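Local structure of dihydropyrimidinase (Brevibacillus agri, 3SFW) at residues 72-84 / 108-122. The protein probably hydrolyses the ring amide bond of dihydropyrimidines at a zinc centre, as a member of the amidohydrolase family. Sequence-based numbering, arbitrary orientation.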
loop_
_atom_site.group_PDB
_atom_site.type_symbol
_atom_site.label_atom_id
_atom_site.label_comp_id
_atom_site.label_asym_id
_atom_site.label_seq_id
_atom_site.Cartn_x
_atom_site.Cartn_y
_atom_site.Cartn_z
ATOM N N ASP A 72 7.432 -21.475 36.172
ATOM C CA ASP A 72 8.374 -20.604 36.884
ATOM C C ASP A 72 7.595 -19.648 37.753
ATOM O O ASP A 72 6.634 -19.048 37.282
ATOM C CB ASP A 72 9.202 -19.751 35.890
ATOM C CG ASP A 72 10.467 -20.463 35.410
ATOM O OD1 ASP A 72 11.173 -21.103 36.218
ATOM O OD2 ASP A 72 10.788 -20.289 34.220
ATOM N N ASN A 73 8.033 -19.471 39.000
ATOM C CA ASN A 73 7.493 -18.398 39.828
ATOM C C ASN A 73 8.444 -17.210 39.791
ATOM O O ASN A 73 9.314 -17.140 38.910
ATOM C CB ASN A 73 7.236 -18.893 41.269
ATOM C CG ASN A 73 8.507 -19.386 41.990
ATOM O OD1 ASN A 73 8.430 -20.002 43.089
ATOM N ND2 ASN A 73 9.643 -19.148 41.424
ATOM N N PHE A 74 8.221 -16.211 40.647
ATOM C CA PHE A 74 9.081 -15.019 40.570
ATOM C C PHE A 74 10.509 -15.297 40.939
ATOM O O PHE A 74 11.398 -14.680 40.392
ATOM C CB PHE A 74 8.520 -13.835 41.363
ATOM C CG PHE A 74 7.574 -13.004 40.560
ATOM C CD1 PHE A 74 6.274 -13.460 40.317
ATOM C CD2 PHE A 74 7.999 -11.792 39.991
ATOM C CE1 PHE A 74 5.359 -12.735 39.522
ATOM C CE2 PHE A 74 7.125 -11.081 39.119
ATOM C CZ PHE A 74 5.797 -11.523 38.915
ATOM N N PHE A 75 10.754 -16.304 41.798
ATOM C CA PHE A 75 12.131 -16.665 42.114
ATOM C C PHE A 75 12.809 -17.360 40.900
ATOM O O PHE A 75 13.851 -16.919 40.433
ATOM C CB PHE A 75 12.194 -17.586 43.360
ATOM C CG PHE A 75 13.584 -18.024 43.717
ATOM C CD1 PHE A 75 13.924 -19.371 43.622
ATOM C CD2 PHE A 75 14.570 -17.092 44.016
ATOM C CE1 PHE A 75 15.223 -19.810 43.905
ATOM C CE2 PHE A 75 15.899 -17.517 44.321
ATOM C CZ PHE A 75 16.214 -18.890 44.238
ATOM N N THR A 76 12.278 -18.503 40.481
ATOM C CA THR A 76 12.966 -19.276 39.423
ATOM C C THR A 76 12.965 -18.509 38.096
ATOM O O THR A 76 13.931 -18.611 37.322
ATOM C CB THR A 76 12.420 -20.708 39.215
ATOM O OG1 THR A 76 11.071 -20.661 38.750
ATOM C CG2 THR A 76 12.494 -21.563 40.582
ATOM N N GLY A 77 11.863 -17.807 37.817
ATOM C CA GLY A 77 11.769 -17.093 36.541
ATOM C C GLY A 77 12.765 -15.933 36.465
ATOM O O GLY A 77 13.387 -15.706 35.407
ATOM N N THR A 78 12.910 -15.176 37.546
ATOM C CA THR A 78 13.901 -14.070 37.541
ATOM C C THR A 78 15.320 -14.600 37.577
ATOM O O THR A 78 16.224 -14.016 36.985
ATOM C CB THR A 78 13.681 -13.010 38.666
ATOM O OG1 THR A 78 13.786 -13.612 39.968
ATOM C CG2 THR A 78 12.322 -12.342 38.483
ATOM N N LYS A 79 15.534 -15.755 38.237
ATOM C CA LYS A 79 16.887 -16.308 38.251
ATOM C C LYS A 79 17.261 -16.755 36.823
ATOM O O LYS A 79 18.390 -16.526 36.352
ATOM C CB LYS A 79 17.014 -17.479 39.253
ATOM C CG LYS A 79 18.361 -18.108 39.281
ATOM C CD LYS A 79 18.574 -18.858 40.640
ATOM C CE LYS A 79 17.428 -19.861 40.865
ATOM N NZ LYS A 79 17.521 -21.061 40.017
ATOM N N ALA A 80 16.309 -17.377 36.125
ATOM C CA ALA A 80 16.552 -17.845 34.769
ATOM C C ALA A 80 16.784 -16.632 33.828
ATOM O O ALA A 80 17.669 -16.637 32.997
ATOM C CB ALA A 80 15.344 -18.667 34.295
ATOM N N ALA A 81 16.011 -15.575 34.022
ATOM C CA ALA A 81 16.212 -14.340 33.239
ATOM C C ALA A 81 17.640 -13.849 33.445
ATOM O O ALA A 81 18.335 -13.513 32.473
ATOM C CB ALA A 81 15.213 -13.247 33.694
ATOM N N ALA A 82 18.081 -13.806 34.700
ATOM C CA ALA A 82 19.431 -13.285 34.994
ATOM C C ALA A 82 20.507 -14.175 34.347
ATOM O O ALA A 82 21.457 -13.680 33.738
ATOM C CB ALA A 82 19.666 -13.194 36.531
ATOM N N PHE A 83 20.356 -15.500 34.437
ATOM C CA PHE A 83 21.348 -16.345 33.769
ATOM C C PHE A 83 21.380 -16.042 32.264
ATOM O O PHE A 83 22.353 -16.401 31.604
ATOM C CB PHE A 83 21.067 -17.820 34.009
ATOM C CG PHE A 83 21.698 -18.347 35.281
ATOM C CD1 PHE A 83 20.902 -18.588 36.411
ATOM C CD2 PHE A 83 23.074 -18.621 35.338
ATOM C CE1 PHE A 83 21.465 -19.137 37.571
ATOM C CE2 PHE A 83 23.674 -19.107 36.523
ATOM C CZ PHE A 83 22.861 -19.403 37.625
ATOM N N GLY A 84 20.223 -15.613 31.725
ATOM C CA GLY A 84 20.041 -15.328 30.302
ATOM C C GLY A 84 20.397 -13.896 29.898
ATOM O O GLY A 84 20.240 -13.532 28.735
ATOM N N TRP A 108 -0.336 -9.484 42.784
ATOM C CA TRP A 108 0.943 -9.544 42.068
ATOM C C TRP A 108 2.169 -9.112 42.878
ATOM O O TRP A 108 3.224 -9.725 42.770
ATOM C CB TRP A 108 0.856 -8.820 40.693
ATOM C CG TRP A 108 0.791 -9.755 39.542
ATOM C CD1 TRP A 108 1.810 -10.002 38.644
ATOM C CD2 TRP A 108 -0.272 -10.657 39.205
ATOM N NE1 TRP A 108 1.448 -11.026 37.797
ATOM C CE2 TRP A 108 0.171 -11.424 38.083
ATOM C CE3 TRP A 108 -1.554 -10.924 39.752
ATOM C CZ2 TRP A 108 -0.610 -12.449 37.513
ATOM C CZ3 TRP A 108 -2.367 -11.913 39.132
ATOM C CH2 TRP A 108 -1.891 -12.643 38.014
ATOM N N HIS A 109 2.049 -8.058 43.708
ATOM C CA HIS A 109 3.154 -7.709 44.592
ATOM C C HIS A 109 3.470 -8.885 45.521
ATOM O O HIS A 109 4.645 -9.172 45.781
ATOM C CB HIS A 109 2.807 -6.457 45.403
ATOM C CG HIS A 109 3.075 -5.173 44.671
ATOM N ND1 HIS A 109 4.351 -4.711 44.431
ATOM C CD2 HIS A 109 2.234 -4.325 44.021
ATOM C CE1 HIS A 109 4.275 -3.558 43.778
ATOM N NE2 HIS A 109 3.005 -3.318 43.491
ATOM N N GLU A 110 2.434 -9.593 45.961
ATOM C CA GLU A 110 2.659 -10.721 46.895
ATOM C C GLU A 110 3.316 -11.931 46.167
ATOM O O GLU A 110 4.216 -12.545 46.721
ATOM C CB GLU A 110 1.368 -11.102 47.630
ATOM C CG GLU A 110 1.466 -12.297 48.615
ATOM C CD GLU A 110 2.465 -12.082 49.762
ATOM O OE1 GLU A 110 2.879 -13.091 50.387
ATOM O OE2 GLU A 110 2.833 -10.919 50.052
ATOM N N LYS A 111 3.073 -12.072 44.853
ATOM C CA LYS A 111 3.808 -13.084 44.070
ATOM C C LYS A 111 5.305 -12.767 44.036
ATOM O O LYS A 111 6.144 -13.675 44.020
ATOM C CB LYS A 111 3.283 -13.191 42.616
ATOM C CG LYS A 111 1.903 -13.676 42.452
ATOM C CD LYS A 111 1.536 -13.683 40.926
ATOM C CE LYS A 111 0.104 -14.116 40.711
ATOM N NZ LYS A 111 -0.094 -15.566 41.131
ATOM N N ALA A 112 5.655 -11.485 43.926
ATOM C CA ALA A 112 7.040 -11.118 43.715
ATOM C C ALA A 112 7.843 -10.834 45.000
ATOM O O ALA A 112 9.061 -11.021 45.050
ATOM C CB ALA A 112 7.118 -9.929 42.754
ATOM N N ARG A 113 7.159 -10.409 46.056
ATOM C CA ARG A 113 7.876 -9.795 47.184
ATOM C C ARG A 113 8.695 -10.870 47.914
ATOM O O ARG A 113 8.219 -11.974 48.154
ATOM C CB ARG A 113 6.868 -9.108 48.115
ATOM C CG ARG A 113 7.378 -8.743 49.526
ATOM C CD ARG A 113 6.209 -8.203 50.381
ATOM N NE ARG A 113 5.630 -6.973 49.820
ATOM C CZ ARG A 113 4.407 -6.860 49.285
ATOM N NH1 ARG A 113 3.575 -7.909 49.212
ATOM N NH2 ARG A 113 4.009 -5.677 48.821
ATOM N N GLY A 114 9.984 -10.607 48.097
ATOM C CA GLY A 114 10.839 -11.554 48.801
ATOM C C GLY A 114 11.300 -12.714 47.933
ATOM O O GLY A 114 11.977 -13.640 48.411
ATOM N N LYS A 115 10.953 -12.681 46.648
ATOM C CA LYS A 115 11.238 -13.834 45.776
ATOM C C LYS A 115 12.063 -13.442 44.524
ATOM O O LYS A 115 13.053 -14.072 44.196
ATOM C CB LYS A 115 9.908 -14.548 45.379
ATOM C CG LYS A 115 9.076 -15.031 46.574
ATOM C CD LYS A 115 7.612 -15.399 46.216
ATOM C CE LYS A 115 6.614 -14.602 47.125
ATOM N NZ LYS A 115 5.260 -15.200 47.320
ATOM N N ALA A 116 11.749 -12.301 43.912
ATOM C CA ALA A 116 12.506 -11.856 42.703
ATOM C C ALA A 116 13.987 -11.553 42.989
ATOM O O ALA A 116 14.312 -11.015 44.088
ATOM C CB ALA A 116 11.806 -10.560 42.111
ATOM N N VAL A 117 14.880 -11.998 42.095
ATOM C CA VAL A 117 16.323 -11.816 42.291
ATOM C C VAL A 117 16.824 -10.653 41.455
ATOM O O VAL A 117 17.938 -10.185 41.665
ATOM C CB VAL A 117 17.131 -13.082 41.965
ATOM C CG1 VAL A 117 16.538 -14.297 42.743
ATOM C CG2 VAL A 117 17.137 -13.385 40.456
ATOM N N ILE A 118 15.962 -10.161 40.563
ATOM C CA ILE A 118 16.256 -8.932 39.820
ATOM C C ILE A 118 14.997 -8.095 39.750
ATOM O O ILE A 118 13.936 -8.471 40.282
ATOM C CB ILE A 118 16.778 -9.217 38.381
ATOM C CG1 ILE A 118 15.980 -10.329 37.733
ATOM C CG2 ILE A 118 18.215 -9.714 38.408
ATOM C CD1 ILE A 118 15.077 -9.960 36.720
ATOM N N ASP A 119 15.112 -6.885 39.185
ATOM C CA ASP A 119 14.064 -5.899 39.335
ATOM C C ASP A 119 12.872 -6.178 38.420
ATOM O O ASP A 119 13.022 -6.851 37.392
ATOM C CB ASP A 119 14.601 -4.501 39.070
ATOM C CG ASP A 119 15.504 -4.023 40.189
ATOM O OD1 ASP A 119 15.721 -4.832 41.138
ATOM O OD2 ASP A 119 15.999 -2.877 40.148
ATOM N N TYR A 120 11.696 -5.668 38.797
ATOM C CA TYR A 120 10.461 -6.028 38.072
ATOM C C TYR A 120 9.487 -4.870 38.091
ATOM O O TYR A 120 9.320 -4.189 39.131
ATOM C CB TYR A 120 9.790 -7.288 38.667
ATOM C CG TYR A 120 9.513 -7.186 40.166
ATOM C CD1 TYR A 120 10.531 -7.454 41.111
ATOM C CD2 TYR A 120 8.220 -6.835 40.635
ATOM C CE1 TYR A 120 10.305 -7.253 42.504
ATOM C CE2 TYR A 120 7.984 -6.657 42.000
ATOM C CZ TYR A 120 9.008 -6.908 42.927
ATOM O OH TYR A 120 8.743 -6.719 44.279
ATOM N N GLY A 121 8.728 -4.743 37.007
ATOM C CA GLY A 121 7.573 -3.896 37.036
ATOM C C GLY A 121 6.379 -4.738 36.691
ATOM O O GLY A 121 6.520 -5.962 36.403
ATOM N N PHE A 122 5.197 -4.116 36.730
ATOM C CA PHE A 122 3.986 -4.773 36.270
ATOM C C PHE A 122 3.306 -3.969 35.167
ATOM O O PHE A 122 3.183 -2.744 35.267
ATOM C CB PHE A 122 2.966 -4.940 37.427
ATOM C CG PHE A 122 3.465 -5.800 38.565
ATOM C CD1 PHE A 122 4.175 -6.999 38.326
ATOM C CD2 PHE A 122 3.222 -5.410 39.881
ATOM C CE1 PHE A 122 4.702 -7.715 39.342
ATOM C CE2 PHE A 122 3.767 -6.154 40.946
ATOM C CZ PHE A 122 4.464 -7.313 40.684
HETATM O O HOH W 1 6.058 -16.075 42.630
#
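Thr78 turns OG1 into the angle between its backbone N and C (chi1 61°), facing Val117 N, while Phe74 holds CG nearly perpendicular to its backbone N about the CA-CB bond (chi1 -87°), which lays a ring face against Ala112 CB. The contact lies in the TIM-barrel fold of the amidohydrolases. It packs helix 74-83 against the end of helix 101-112 and the loop leading into strand 119-124, which pairs in parallel with strand 86-93. Ala112 CB sits 3.8 Å from the centroid of the Phe74 ring, in a CH-pi contact. Phe74 CZ meets the edge of the Phe122 ring, with CE1 4.0 Å away. Lys111 CB lies near Phe74 CE1, and Lys111 NZ turns off to a salt bridge with Asp62. A water accepts from Phe74 N and donates to Lys111 O. Cutting Phe74 back to an alanine is likely to strip Ala112 CB and the Phe122 edge of their aromatic partner and open a gap between helix 74-83, the end of helix 101-112 and strand 119-124. Further along, Val117 CG1 packs 3.6 Å from Phe75 CE2, and Ile118 CG1 rests 3.7 Å from Thr78 CB, the two side chains running in opposite directions. Thr78 OG1 is gripped twice: it donates to Phe74 O at 2.7 Å, in the carbonyl plane, and accepts from Val117 N at 2.9 Å, nearly straight at 168°.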